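Local coordinates for genome packaging NTPase B204 (Sulfolobus turreted icosahedral virus 2, PDB 4KFU), which probably hydrolyses ATP through a P-loop ATPase fold of the FtsK-HerA superfamily to power packaging of viral DNA into the capsid, at residues D4-L9 with L131-S136. Numbering follows the deposited sequence.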
# COMPACT_ATOMS: atom_id res chain seq x y z
N ASP A 4 -8.38 8.74 2.90
CA ASP A 4 -8.22 7.86 4.05
C ASP A 4 -8.61 6.40 3.78
O ASP A 4 -8.79 5.63 4.72
CB ASP A 4 -8.94 8.40 5.29
CG ASP A 4 -10.42 8.67 5.06
OD1 ASP A 4 -10.97 8.26 4.01
OD2 ASP A 4 -11.04 9.28 5.96
N ASP A 5 -8.72 6.03 2.51
CA ASP A 5 -9.00 4.64 2.16
C ASP A 5 -7.78 3.76 2.40
O ASP A 5 -6.64 4.23 2.35
CB ASP A 5 -9.39 4.50 0.69
CG ASP A 5 -10.86 4.78 0.45
OD1 ASP A 5 -11.62 4.87 1.45
OD2 ASP A 5 -11.26 4.90 -0.73
N ILE A 6 -8.03 2.48 2.68
CA ILE A 6 -6.96 1.50 2.67
C ILE A 6 -6.99 0.86 1.28
O ILE A 6 -8.01 0.30 0.85
CB ILE A 6 -7.14 0.43 3.75
CG1 ILE A 6 -6.98 1.07 5.15
CG2 ILE A 6 -6.11 -0.67 3.57
CD1 ILE A 6 -7.40 0.19 6.32
N VAL A 7 -5.88 0.99 0.56
CA VAL A 7 -5.76 0.43 -0.79
C VAL A 7 -4.65 -0.60 -0.78
O VAL A 7 -3.55 -0.36 -0.26
CB VAL A 7 -5.44 1.51 -1.83
CG1 VAL A 7 -5.27 0.89 -3.21
CG2 VAL A 7 -6.53 2.56 -1.86
N VAL A 8 -4.95 -1.77 -1.35
CA VAL A 8 -3.97 -2.85 -1.38
C VAL A 8 -3.69 -3.23 -2.83
O VAL A 8 -4.62 -3.52 -3.60
CB VAL A 8 -4.46 -4.07 -0.59
CG1 VAL A 8 -3.41 -5.18 -0.61
CG2 VAL A 8 -4.77 -3.65 0.87
N LEU A 9 -2.41 -3.19 -3.20
CA LEU A 9 -2.02 -3.59 -4.55
C LEU A 9 -1.29 -4.92 -4.51
O LEU A 9 -0.32 -5.10 -3.75
CB LEU A 9 -1.11 -2.55 -5.18
CG LEU A 9 -1.44 -1.07 -4.99
CD1 LEU A 9 -0.35 -0.25 -5.65
CD2 LEU A 9 -2.80 -0.75 -5.59
N LEU A 131 -5.07 8.84 8.56
CA LEU A 131 -4.11 8.22 7.67
C LEU A 131 -4.77 7.22 6.71
O LEU A 131 -5.43 6.27 7.15
CB LEU A 131 -3.00 7.51 8.47
CG LEU A 131 -2.04 8.42 9.26
CD1 LEU A 131 -1.29 7.63 10.29
CD2 LEU A 131 -1.04 9.11 8.32
N GLY A 132 -4.58 7.43 5.42
CA GLY A 132 -4.89 6.40 4.45
C GLY A 132 -3.68 5.49 4.32
O GLY A 132 -2.58 5.84 4.78
N LEU A 133 -3.86 4.33 3.70
CA LEU A 133 -2.77 3.39 3.50
C LEU A 133 -2.79 2.91 2.08
O LEU A 133 -3.86 2.59 1.53
CB LEU A 133 -2.93 2.16 4.39
CG LEU A 133 -2.71 2.09 5.89
CD1 LEU A 133 -2.88 0.63 6.28
CD2 LEU A 133 -1.32 2.57 6.27
N ILE A 134 -1.61 2.85 1.47
CA ILE A 134 -1.44 2.07 0.25
C ILE A 134 -0.44 0.97 0.55
O ILE A 134 0.70 1.25 0.95
CB ILE A 134 -0.95 2.91 -0.92
CG1 ILE A 134 -1.98 4.00 -1.23
CG2 ILE A 134 -0.78 2.02 -2.16
CD1 ILE A 134 -1.56 4.98 -2.27
N LEU A 135 -0.89 -0.28 0.43
CA LEU A 135 -0.04 -1.42 0.73
C LEU A 135 0.19 -2.21 -0.54
O LEU A 135 -0.76 -2.46 -1.30
CB LEU A 135 -0.69 -2.33 1.78
CG LEU A 135 -1.02 -1.71 3.14
CD1 LEU A 135 -1.65 -2.75 4.04
CD2 LEU A 135 0.23 -1.09 3.79
N SER A 136 1.43 -2.63 -0.76
CA SER A 136 1.78 -3.32 -1.99
C SER A 136 2.52 -4.61 -1.68
O SER A 136 3.41 -4.63 -0.81
CB SER A 136 2.67 -2.39 -2.83
OG SER A 136 3.30 -3.08 -3.87
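V7 bonds to 131-136 through both its N and its O, and L9 adds its N. Strands 6-9 and 131-136 run parallel in the P-loop ATPase core, axes 14° apart. V7 N donates to L133 O at 2.8 Å, and V7 O accepts from L135 N. L9 N closes on L135 O at 2.6 Å. At the start of the pairing, L133 N meets D5 O at a longer 3.1 Å. It and V7 N come in tilted from the carbonyl plane, the other two donors nearly along the C=O axis. Just before D5 the chains pinch together, D4 CA lying 3.7 Å from G132 CA.

Side chains alternate: I6, V8, L133 and L135 share one face, with I6 CG1 against L133 CB at 4.3 Å; V7, L9, I134 and S136 share the other. There the CG of L9, anti to its carbonyl carbon (chi1 -42°), sends CD1 back obliquely to I134 CG2, 4.2 Å away.

Farther out, R127 forms salt bridges with D4 and D5, and D103 takes the hydroxyl of S136, whose side chain touches K17 of the nucleotide-binding P-loop. Helix 17-31 packs on V7 and L9, while strand 98-102 flanks 131-137 and strand 153-156 flanks 6-10, leaving this pair central in the sheet.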